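MsStt7d protein (Micromonas, PDB 4IX4) probably acts as an ATP-dependent protein kinase, this chain being its kinase domain with ADP and magnesium bound. Local coordinates at residues B[82-87]-B[109-114]; B[149-154]-B[182-187]; B[33-38]-B[51-56]. All coordinates share one frame; numbering follows the deposited sequence.

Overall arrangement
From the N terminus, contact 3 comes first: residues 33-38 and 51-56 close the hairpin of strands 34-41 and 45-52 in the five-stranded sheet of the N-terminal lobe. Contact 1 (82-87 with 109-114) then pairs strand 84-90 with 106-112, the neighbour of 45-52, and ends in the hinge that reads the adenine. Contact 2 (149-154 with 182-187) follows in the C-terminal lobe, where helix 141-161 meets strand 183-186. The three loops lie in series, none nesting or crossing. Contacts 1 and 2 touch through the Glu114–Lys185 salt bridge and Ala82 against Ile187, so the lobes join there; all three reach the ADP.

Contact 1: residues B[82-87]-B[109-114]; sequences ARFMGC and LMWANE. With ADP (adenosine-5'-diphosphate), chain F.
Phe84 and Trp111 meet obliquely across a non-hydrogen-bonded antiparallel pair, the phenyl plane turned 54° from the indole. Phe84 CD1 sits over one face of the indole, 3.6 Å from Trp111 NE1, while the CB of Leu109 comes to the edge of the phenyl ring. With its CG anti to the backbone N (chi1 179°), Phe84 lays its ring forward along its own strand, where the amide N of Gly86 lies over the ring centre. Trp111 NE1 itself is hydrogen-bonded to Asn70 OD1 of helix 59-76. On the face of the sheet that carries Met110, its side chain and that of Met85 slant across one another, the methyl CE of Met110 packing 3.7 Å from Met85 CB, and Met85 SD reaches back to the amide N of Ala112. Two residues of one strand, Met85 and Gly86, stand opposite the single Met110 in a classic beta bulge; the amide of Met85 gives its hydrogen to Met110 O at 2.8 Å. Strand 106-112 then runs into the kinase hinge. There Ala112 O accepts from ADP N6 at 2.9 Å and the amide N of Glu114 donates to ADP N1 at 2.9 Å, the hinge recognition of adenine found in protein kinases, and Ala82 CB approaches N6 from the other segment. The chain of Glu114 bends at chi2, which turns its carboxylate back to Arg83: the amide N of Arg83 meets OE2 of Glu114 at 2.9 Å on the anti side, in a nearly straight bond of 176°. A water joins the same OE2 to Arg83 NE, in the plane of the guanidinium, and Ala112 CB lies over one face of that group. Glu114 OE1 forms a salt bridge with Lys185 NZ.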
loop_
_atom_site.group_PDB
_atom_site.type_symbol
_atom_site.label_atom_id
_atom_site.label_comp_id
_atom_site.label_asym_id
_atom_site.label_seq_id
_atom_site.Cartn_x
_atom_site.Cartn_y
_atom_site.Cartn_z
ATOM N N ALA B 82 17.795 10.757 4.946
ATOM C CA ALA B 82 17.145 11.895 5.598
ATOM C C ALA B 82 17.381 11.868 7.107
ATOM O O ALA B 82 17.285 10.819 7.741
ATOM C CB ALA B 82 15.652 11.906 5.308
ATOM N N ARG B 83 17.673 13.031 7.679
ATOM C CA ARG B 83 17.945 13.135 9.105
ATOM C C ARG B 83 16.746 12.696 9.928
ATOM O O ARG B 83 15.658 13.239 9.779
ATOM C CB ARG B 83 18.319 14.566 9.465
ATOM C CG ARG B 83 18.543 14.769 10.951
ATOM C CD ARG B 83 19.347 16.028 11.236
ATOM N NE ARG B 83 18.725 17.250 10.724
ATOM C CZ ARG B 83 17.905 18.032 11.422
ATOM N NH1 ARG B 83 17.574 17.717 12.668
ATOM N NH2 ARG B 83 17.402 19.127 10.865
ATOM N N PHE B 84 16.970 11.720 10.801
ATOM C CA PHE B 84 15.912 11.132 11.619
ATOM C C PHE B 84 15.794 11.863 12.954
ATOM O O PHE B 84 16.770 11.977 13.704
ATOM C CB PHE B 84 16.199 9.641 11.834
ATOM C CG PHE B 84 15.189 8.932 12.692
ATOM C CD1 PHE B 84 13.845 8.926 12.351
ATOM C CD2 PHE B 84 15.585 8.244 13.827
ATOM C CE1 PHE B 84 12.918 8.262 13.141
ATOM C CE2 PHE B 84 14.655 7.574 14.618
ATOM C CZ PHE B 84 13.324 7.584 14.270
ATOM N N MET B 85 14.591 12.358 13.243
ATOM C CA MET B 85 14.363 13.186 14.422
ATOM C C MET B 85 13.649 12.455 15.551
ATOM O O MET B 85 13.428 13.030 16.612
ATOM C CB MET B 85 13.624 14.475 14.040
ATOM C CG MET B 85 14.400 15.323 13.025
ATOM S SD MET B 85 13.519 16.793 12.455
ATOM C CE MET B 85 13.617 17.793 13.937
ATOM N N GLY B 86 13.325 11.181 15.347
ATOM C CA GLY B 86 12.738 10.374 16.404
ATOM C C GLY B 86 11.290 9.999 16.163
ATOM O O GLY B 86 10.809 10.014 15.027
ATOM N N CYS B 87 10.598 9.653 17.244
ATOM C CA CYS B 87 9.205 9.239 17.175
ATOM C C CYS B 87 8.348 10.084 18.115
ATOM O O CYS B 87 8.866 10.819 18.967
ATOM C CB CYS B 87 9.076 7.764 17.560
ATOM S SG CYS B 87 9.282 7.456 19.339
ATOM N N LEU B 109 6.644 8.757 13.096
ATOM C CA LEU B 109 8.076 9.015 12.931
ATOM C C LEU B 109 8.280 10.388 12.303
ATOM O O LEU B 109 7.425 10.874 11.567
ATOM C CB LEU B 109 8.721 7.953 12.042
ATOM C CG LEU B 109 8.510 6.503 12.483
ATOM C CD1 LEU B 109 9.276 5.547 11.574
ATOM C CD2 LEU B 109 8.928 6.324 13.951
ATOM N N MET B 110 9.416 11.016 12.593
ATOM C CA MET B 110 9.676 12.364 12.102
ATOM C C MET B 110 11.093 12.497 11.567
ATOM O O MET B 110 12.039 11.967 12.148
ATOM C CB MET B 110 9.449 13.391 13.219
ATOM C CG MET B 110 9.433 14.839 12.755
ATOM S SD MET B 110 8.921 15.999 14.044
ATOM C CE MET B 110 10.362 15.992 15.095
ATOM N N TRP B 111 11.215 13.200 10.446
ATOM C CA TRP B 111 12.503 13.481 9.831
ATOM C C TRP B 111 12.541 14.948 9.441
ATOM O O TRP B 111 11.499 15.592 9.283
ATOM C CB TRP B 111 12.681 12.686 8.538
ATOM C CG TRP B 111 12.652 11.202 8.651
ATOM C CD1 TRP B 111 13.728 10.366 8.742
ATOM C CD2 TRP B 111 11.492 10.363 8.638
ATOM N NE1 TRP B 111 13.309 9.057 8.789
ATOM C CE2 TRP B 111 11.940 9.029 8.726
ATOM C CE3 TRP B 111 10.116 10.613 8.550
ATOM C CZ2 TRP B 111 11.064 7.944 8.737
ATOM C CZ3 TRP B 111 9.240 9.527 8.555
ATOM C CH2 TRP B 111 9.719 8.213 8.655
ATOM N N ALA B 112 13.747 15.459 9.233
ATOM C CA ALA B 112 13.910 16.764 8.617
ATOM C C ALA B 112 13.389 16.711 7.182
ATOM O O ALA B 112 13.593 15.724 6.471
ATOM C CB ALA B 112 15.373 17.161 8.611
ATOM N N ASN B 113 12.726 17.775 6.746
ATOM C CA ASN B 113 12.398 17.904 5.331
ATOM C C ASN B 113 13.685 18.245 4.577
ATOM O O ASN B 113 14.233 19.341 4.731
ATOM C CB ASN B 113 11.336 18.984 5.116
ATOM C CG ASN B 113 10.895 19.084 3.670
ATOM O OD1 ASN B 113 11.694 18.902 2.759
ATOM N ND2 ASN B 113 9.618 19.378 3.454
ATOM N N GLU B 114 14.182 17.293 3.791
ATOM C CA GLU B 114 15.482 17.437 3.133
ATOM C C GLU B 114 15.414 18.210 1.818
ATOM O O GLU B 114 16.444 18.558 1.238
ATOM C CB GLU B 114 16.105 16.061 2.891
ATOM C CG GLU B 114 16.439 15.313 4.181
ATOM C CD GLU B 114 17.649 15.872 4.916
ATOM O OE1 GLU B 114 18.367 16.738 4.362
ATOM O OE2 GLU B 114 17.889 15.421 6.056
HETATM P PB ADP F . 4.998 6.733 -2.834
HETATM O O1B ADP F . 6.125 5.735 -2.806
HETATM O O2B ADP F . 5.356 8.052 -3.478
HETATM O O3B ADP F . 3.674 6.148 -3.277
HETATM P PA ADP F . 5.806 7.680 -0.294
HETATM O O1A ADP F . 7.183 7.219 -0.713
HETATM O O2A ADP F . 5.329 7.500 1.133
HETATM O O3A ADP F . 4.699 7.072 -1.286
HETATM O "O5'" ADP F . 5.772 9.253 -0.615
HETATM C "C5'" ADP F . 6.241 10.112 0.405
HETATM C "C4'" ADP F . 6.663 11.442 -0.188
HETATM O "O4'" ADP F . 7.225 12.161 0.903
HETATM C "C3'" ADP F . 7.717 11.310 -1.275
HETATM O "O3'" ADP F . 7.344 12.060 -2.435
HETATM C "C2'" ADP F . 8.937 11.967 -0.685
HETATM O "O2'" ADP F . 9.615 12.778 -1.647
HETATM C "C1'" ADP F . 8.430 12.788 0.494
HETATM N N9 ADP F . 9.411 12.692 1.588
HETATM C C8 ADP F . 9.630 11.607 2.356
HETATM N N7 ADP F . 10.621 11.851 3.250
HETATM C C5 ADP F . 11.037 13.115 3.050
HETATM C C6 ADP F . 12.036 14.008 3.659
HETATM N N6 ADP F . 12.798 13.565 4.687
HETATM N N1 ADP F . 12.156 15.252 3.149
HETATM C C2 ADP F . 11.395 15.696 2.135
HETATM N N3 ADP F . 10.454 14.937 1.535
HETATM C C4 ADP F . 10.241 13.667 1.950
HETATM O O HOH W 1 19.135 17.373 7.687
#

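Contact 2: residues B[149-154]-B[182-187]; sequences MRELLG and GVLKLI. With ADP (adenosine-5'-diphosphate), chain F.
Glu151 reaches from helix 141-161 to the backbone of strand 183-186, its OE2 accepting the amide N of Leu184 at 2.9 Å with an N-H...O angle of 165°. The amide comes from above the carboxylate plane, 48° out of it. Val183 crosses the glutamate at a slant, its CG2 3.5 Å from Glu151 CD, and Leu184 lies at about a right angle to it with CG near OE2. A water donates to the same OE2 and to Gly182 O, so the carboxylate holds the backbone at Leu184 directly and at Gly182 through solvent. Farther along, Leu152 and Leu186 cross at about a right angle, CD1 of Leu152 touching CD2 of Leu186 at 4.1 Å. Leu152 has its CG anti to the backbone N (chi1 174°), which carries the branch across to the strand. Lys147, one turn earlier on the helix, forms a salt bridge with Glu151 OE1; Val256 of helix 246-261 packs on Leu152. Strand 183-186 pairs with 174-177 in the two-stranded sheet of the C-terminal lobe, beside the cleft where Ile187 CD1 lies 3.6 Å from C2' of the ADP. Ile187 is followed by Asp188, a magnesium ligand. Glu151 probably stays ionised, its negative charge balanced by Lys147 on OE1 and stabilised by the Leu184 amide and the water on OE2.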
loop_
_atom_site.group_PDB
_atom_site.type_symbol
_atom_site.label_atom_id
_atom_site.label_comp_id
_atom_site.label_asym_id
_atom_site.label_seq_id
_atom_site.Cartn_x
_atom_site.Cartn_y
_atom_site.Cartn_z
ATOM N N MET B 149 25.834 9.212 -8.890
ATOM C CA MET B 149 26.186 7.818 -8.632
ATOM C C MET B 149 27.306 7.691 -7.604
ATOM O O MET B 149 27.328 6.740 -6.828
ATOM C CB MET B 149 26.533 7.056 -9.918
ATOM C CG MET B 149 25.340 6.827 -10.841
ATOM S SD MET B 149 23.980 5.900 -10.091
ATOM C CE MET B 149 24.770 4.331 -9.721
ATOM N N ARG B 150 28.239 8.640 -7.604
ATOM C CA ARG B 150 29.292 8.632 -6.603
ATOM C C ARG B 150 28.670 8.753 -5.212
ATOM O O ARG B 150 29.040 8.028 -4.282
ATOM C CB ARG B 150 30.285 9.767 -6.855
ATOM C CG ARG B 150 31.467 9.767 -5.905
ATOM C CD ARG B 150 32.378 10.967 -6.151
ATOM N NE ARG B 150 33.052 10.917 -7.445
ATOM C CZ ARG B 150 32.766 11.713 -8.471
ATOM N NH1 ARG B 150 31.806 12.623 -8.358
ATOM N NH2 ARG B 150 33.448 11.601 -9.608
ATOM N N GLU B 151 27.701 9.658 -5.083
ATOM C CA GLU B 151 27.016 9.872 -3.809
ATOM C C GLU B 151 26.155 8.674 -3.415
ATOM O O GLU B 151 26.219 8.191 -2.279
ATOM C CB GLU B 151 26.197 11.167 -3.866
ATOM C CG GLU B 151 27.113 12.391 -3.963
ATOM C CD GLU B 151 26.412 13.686 -4.340
ATOM O OE1 GLU B 151 27.120 14.708 -4.491
ATOM O OE2 GLU B 151 25.170 13.690 -4.492
ATOM N N LEU B 152 25.376 8.169 -4.362
ATOM C CA LEU B 152 24.504 7.030 -4.093
ATOM C C LEU B 152 25.301 5.775 -3.741
ATOM O O LEU B 152 25.011 5.105 -2.749
ATOM C CB LEU B 152 23.617 6.745 -5.309
ATOM C CG LEU B 152 22.763 5.476 -5.191
ATOM C CD1 LEU B 152 21.828 5.545 -3.969
ATOM C CD2 LEU B 152 21.970 5.239 -6.472
ATOM N N LEU B 153 26.301 5.446 -4.555
ATOM C CA LEU B 153 27.072 4.237 -4.302
ATOM C C LEU B 153 27.845 4.351 -2.982
ATOM O O LEU B 153 27.978 3.372 -2.237
ATOM C CB LEU B 153 27.993 3.913 -5.487
ATOM C CG LEU B 153 27.291 3.479 -6.782
ATOM C CD1 LEU B 153 28.307 3.424 -7.913
ATOM C CD2 LEU B 153 26.551 2.138 -6.642
ATOM N N GLY B 154 28.339 5.550 -2.685
ATOM C CA GLY B 154 29.047 5.775 -1.439
ATOM C C GLY B 154 28.142 5.528 -0.249
ATOM O O GLY B 154 28.521 4.861 0.720
ATOM N N GLY B 182 23.378 20.191 -1.897
ATOM C CA GLY B 182 22.743 19.477 -2.994
ATOM C C GLY B 182 23.047 17.990 -3.048
ATOM O O GLY B 182 22.610 17.285 -3.964
ATOM N N VAL B 183 23.791 17.498 -2.064
ATOM C CA VAL B 183 24.176 16.094 -2.027
ATOM C C VAL B 183 22.936 15.208 -1.952
ATOM O O VAL B 183 21.952 15.559 -1.288
ATOM C CB VAL B 183 25.107 15.803 -0.820
ATOM C CG1 VAL B 183 24.363 15.940 0.503
ATOM C CG2 VAL B 183 25.753 14.436 -0.949
ATOM N N LEU B 184 22.967 14.064 -2.624
ATOM C CA LEU B 184 21.807 13.162 -2.577
ATOM C C LEU B 184 21.697 12.464 -1.227
ATOM O O LEU B 184 22.686 11.996 -0.679
ATOM C CB LEU B 184 21.862 12.116 -3.691
ATOM C CG LEU B 184 21.874 12.634 -5.130
ATOM C CD1 LEU B 184 21.637 11.472 -6.090
ATOM C CD2 LEU B 184 20.836 13.724 -5.349
ATOM N N LYS B 185 20.478 12.386 -0.708
ATOM C CA LYS B 185 20.195 11.576 0.471
ATOM C C LYS B 185 19.087 10.588 0.144
ATOM O O LYS B 185 18.139 10.914 -0.576
ATOM C CB LYS B 185 19.766 12.444 1.647
ATOM C CG LYS B 185 20.868 13.371 2.169
ATOM C CD LYS B 185 20.412 14.136 3.396
ATOM C CE LYS B 185 21.450 15.170 3.809
ATOM N NZ LYS B 185 21.037 15.894 5.050
ATOM N N LEU B 186 19.207 9.383 0.680
ATOM C CA LEU B 186 18.161 8.382 0.543
ATOM C C LEU B 186 17.018 8.670 1.501
ATOM O O LEU B 186 17.235 9.157 2.613
ATOM C CB LEU B 186 18.724 6.993 0.840
ATOM C CG LEU B 186 19.539 6.404 -0.316
ATOM C CD1 LEU B 186 20.554 5.369 0.179
ATOM C CD2 LEU B 186 18.620 5.808 -1.391
ATOM N N ILE B 187 15.800 8.351 1.073
ATOM C CA ILE B 187 14.671 8.342 1.993
ATOM C C ILE B 187 14.006 6.975 1.961
ATOM O O ILE B 187 14.319 6.131 1.110
ATOM C CB ILE B 187 13.619 9.426 1.655
ATOM C CG1 ILE B 187 13.191 9.318 0.191
ATOM C CG2 ILE B 187 14.164 10.819 1.949
ATOM C CD1 ILE B 187 11.998 10.197 -0.161
HETATM P PB ADP F . 4.998 6.733 -2.834
HETATM O O1B ADP F . 6.125 5.735 -2.806
HETATM O O2B ADP F . 5.356 8.052 -3.478
HETATM O O3B ADP F . 3.674 6.148 -3.277
HETATM P PA ADP F . 5.806 7.680 -0.294
HETATM O O1A ADP F . 7.183 7.219 -0.713
HETATM O O2A ADP F . 5.329 7.500 1.133
HETATM O O3A ADP F . 4.699 7.072 -1.286
HETATM O "O5'" ADP F . 5.772 9.253 -0.615
HETATM C "C5'" ADP F . 6.241 10.112 0.405
HETATM C "C4'" ADP F . 6.663 11.442 -0.188
HETATM O "O4'" ADP F . 7.225 12.161 0.903
HETATM C "C3'" ADP F . 7.717 11.310 -1.275
HETATM O "O3'" ADP F . 7.344 12.060 -2.435
HETATM C "C2'" ADP F . 8.937 11.967 -0.685
HETATM O "O2'" ADP F . 9.615 12.778 -1.647
HETATM C "C1'" ADP F . 8.430 12.788 0.494
HETATM N N9 ADP F . 9.411 12.692 1.588
HETATM C C8 ADP F . 9.630 11.607 2.356
HETATM N N7 ADP F . 10.621 11.851 3.250
HETATM C C5 ADP F . 11.037 13.115 3.050
HETATM C C6 ADP F . 12.036 14.008 3.659
HETATM N N6 ADP F . 12.798 13.565 4.687
HETATM N N1 ADP F . 12.156 15.252 3.149
HETATM C C2 ADP F . 11.395 15.696 2.135
HETATM N N3 ADP F . 10.454 14.937 1.535
HETATM C C4 ADP F . 10.241 13.667 1.950
HETATM O O HOH W 2 24.063 15.837 -5.821
#

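Contact 3: residues B[33-38]-B[51-56]; sequences FGTVFR and NAKADV. With ADP (adenosine-5'-diphosphate), chain F.
The edge of the Phe37 ring faces Asn51 OD1, 4.0 Å from CE2, with the ring and amide planes 70° apart; the ring of Phe33 makes a cation-pi contact with Lys50, while its CB packs on Val56 CG1. These residues belong to the antiparallel hairpin of strands 34-41 and 45-52 in the kinase N-terminal lobe and the turn after it, next to the glycine-rich loop that covers the nucleotide; Val36 CG1 touches O4' of the ADP ribose at 3.6 Å. Thr35 and Asn51 form a hydrogen-bonded pair, their side chains running next to each other in one direction. The next pair, Gly34 with Ala52, brings Gly34 CA to 3.0 Å from Asn51 O. Extended beyond CG, the chain of Lys53 runs past the backbone of Phe33 and Gly34, its CE 3.3 Å from Gly34 O, and NZ is hydrogen-bonded to the carbonyls of Ser30, Gly31 and Asn32 and to Ser30 O of the second subunit. A methionine in place of Lys53 would probably leave those carbonyls without their shared donor and free the loop to shift. One water bridges Thr35 OG1, Ala52 O and Asn51 OD1, the last at 2.8 Å.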
loop_
_atom_site.group_PDB
_atom_site.type_symbol
_atom_site.label_atom_id
_atom_site.label_comp_id
_atom_site.label_asym_id
_atom_site.label_seq_id
_atom_site.Cartn_x
_atom_site.Cartn_y
_atom_site.Cartn_z
ATOM N N PHE B 33 2.945 0.854 3.752
ATOM C CA PHE B 33 2.169 0.532 4.946
ATOM C C PHE B 33 1.924 1.772 5.793
ATOM O O PHE B 33 1.420 1.670 6.908
ATOM C CB PHE B 33 2.917 -0.494 5.803
ATOM C CG PHE B 33 4.327 -0.078 6.139
ATOM C CD1 PHE B 33 4.581 0.782 7.195
ATOM C CD2 PHE B 33 5.403 -0.539 5.382
ATOM C CE1 PHE B 33 5.887 1.183 7.492
ATOM C CE2 PHE B 33 6.710 -0.150 5.672
ATOM C CZ PHE B 33 6.951 0.713 6.740
ATOM N N GLY B 34 2.310 2.937 5.279
ATOM C CA GLY B 34 2.194 4.170 6.038
ATOM C C GLY B 34 1.878 5.376 5.173
ATOM O O GLY B 34 1.883 5.287 3.940
ATOM N N THR B 35 1.605 6.503 5.824
ATOM C CA THR B 35 1.250 7.739 5.143
ATOM C C THR B 35 2.155 8.855 5.626
ATOM O O THR B 35 2.421 8.967 6.815
ATOM C CB THR B 35 -0.203 8.137 5.444
ATOM O OG1 THR B 35 -1.063 7.020 5.184
ATOM C CG2 THR B 35 -0.621 9.326 4.597
ATOM N N VAL B 36 2.644 9.656 4.686
ATOM C CA VAL B 36 3.603 10.710 4.974
ATOM C C VAL B 36 2.958 12.090 4.792
ATOM O O VAL B 36 2.240 12.325 3.816
ATOM C CB VAL B 36 4.839 10.565 4.054
ATOM C CG1 VAL B 36 5.763 11.747 4.199
ATOM C CG2 VAL B 36 5.577 9.272 4.366
ATOM N N PHE B 37 3.216 12.989 5.740
ATOM C CA PHE B 37 2.687 14.353 5.719
ATOM C C PHE B 37 3.821 15.335 5.938
ATOM O O PHE B 37 4.817 15.000 6.580
ATOM C CB PHE B 37 1.684 14.565 6.859
ATOM C CG PHE B 37 0.505 13.646 6.813
ATOM C CD1 PHE B 37 -0.679 14.049 6.216
ATOM C CD2 PHE B 37 0.569 12.384 7.385
ATOM C CE1 PHE B 37 -1.772 13.206 6.178
ATOM C CE2 PHE B 37 -0.530 11.531 7.350
ATOM C CZ PHE B 37 -1.696 11.945 6.747
ATOM N N ARG B 38 3.670 16.550 5.423
ATOM C CA ARG B 38 4.542 17.638 5.848
ATOM C C ARG B 38 4.103 18.102 7.224
ATOM O O ARG B 38 2.937 17.971 7.595
ATOM C CB ARG B 38 4.470 18.826 4.894
ATOM C CG ARG B 38 5.088 18.584 3.536
ATOM C CD ARG B 38 5.144 19.884 2.758
ATOM N NE ARG B 38 5.586 19.679 1.384
ATOM C CZ ARG B 38 4.771 19.392 0.373
ATOM N NH1 ARG B 38 3.467 19.273 0.585
ATOM N NH2 ARG B 38 5.260 19.223 -0.850
ATOM N N ASN B 51 2.905 8.002 9.726
ATOM C CA ASN B 51 2.220 7.062 10.605
ATOM C C ASN B 51 1.857 5.792 9.836
ATOM O O ASN B 51 2.092 5.720 8.631
ATOM C CB ASN B 51 0.998 7.712 11.279
ATOM C CG ASN B 51 -0.170 7.918 10.331
ATOM O OD1 ASN B 51 -0.007 7.922 9.111
ATOM N ND2 ASN B 51 -1.361 8.111 10.898
ATOM N N ALA B 52 1.316 4.787 10.527
ATOM C CA ALA B 52 0.919 3.545 9.866
ATOM C C ALA B 52 -0.455 3.688 9.222
ATOM O O ALA B 52 -1.291 4.459 9.692
ATOM C CB ALA B 52 0.903 2.393 10.857
ATOM N N LYS B 53 -0.685 2.938 8.148
ATOM C CA LYS B 53 -2.037 2.792 7.600
ATOM C C LYS B 53 -2.858 1.855 8.478
ATOM O O LYS B 53 -2.423 0.748 8.798
ATOM C CB LYS B 53 -1.992 2.256 6.169
ATOM C CG LYS B 53 -1.474 3.272 5.166
ATOM C CD LYS B 53 -1.297 2.639 3.802
ATOM C CE LYS B 53 -0.778 3.628 2.780
ATOM N NZ LYS B 53 -0.723 3.018 1.416
ATOM N N ALA B 54 -4.046 2.309 8.869
ATOM C CA ALA B 54 -4.911 1.523 9.746
ATOM C C ALA B 54 -5.440 0.255 9.076
ATOM O O ALA B 54 -5.861 -0.687 9.756
ATOM C CB ALA B 54 -6.069 2.368 10.241
ATOM N N ASP B 55 -5.428 0.232 7.748
ATOM C CA ASP B 55 -6.056 -0.854 7.007
ATOM C C ASP B 55 -5.086 -1.935 6.545
ATOM O O ASP B 55 -5.480 -2.883 5.871
ATOM C CB ASP B 55 -6.863 -0.299 5.824
ATOM C CG ASP B 55 -6.009 0.479 4.832
ATOM O OD1 ASP B 55 -5.021 1.112 5.238
ATOM O OD2 ASP B 55 -6.345 0.468 3.633
ATOM N N VAL B 56 -3.817 -1.788 6.915
ATOM C CA VAL B 56 -2.787 -2.717 6.474
ATOM C C VAL B 56 -2.317 -3.632 7.597
ATOM O O VAL B 56 -1.911 -3.172 8.668
ATOM C CB VAL B 56 -1.591 -1.957 5.876
ATOM C CG1 VAL B 56 -0.441 -2.918 5.582
ATOM C CG2 VAL B 56 -2.042 -1.217 4.629
HETATM P PB ADP F . 4.998 6.733 -2.834
HETATM O O1B ADP F . 6.125 5.735 -2.806
HETATM O O2B ADP F . 5.356 8.052 -3.478
HETATM O O3B ADP F . 3.674 6.148 -3.277
HETATM P PA ADP F . 5.806 7.680 -0.294
HETATM O O1A ADP F . 7.183 7.219 -0.713
HETATM O O2A ADP F . 5.329 7.500 1.133
HETATM O O3A ADP F . 4.699 7.072 -1.286
HETATM O "O5'" ADP F . 5.772 9.253 -0.615
HETATM C "C5'" ADP F . 6.241 10.112 0.405
HETATM C "C4'" ADP F . 6.663 11.442 -0.188
HETATM O "O4'" ADP F . 7.225 12.161 0.903
HETATM C "C3'" ADP F . 7.717 11.310 -1.275
HETATM O "O3'" ADP F . 7.344 12.060 -2.435
HETATM C "C2'" ADP F . 8.937 11.967 -0.685
HETATM O "O2'" ADP F . 9.615 12.778 -1.647
HETATM C "C1'" ADP F . 8.430 12.788 0.494
HETATM N N9 ADP F . 9.411 12.692 1.588
HETATM C C8 ADP F . 9.630 11.607 2.356
HETATM N N7 ADP F . 10.621 11.851 3.250
HETATM C C5 ADP F . 11.037 13.115 3.050
HETATM C C6 ADP F . 12.036 14.008 3.659
HETATM N N6 ADP F . 12.798 13.565 4.687
HETATM N N1 ADP F . 12.156 15.252 3.149
HETATM C C2 ADP F . 11.395 15.696 2.135
HETATM N N3 ADP F . 10.454 14.937 1.535
HETATM C C4 ADP F . 10.241 13.667 1.950
HETATM O O HOH W 3 -2.059 6.642 7.692
#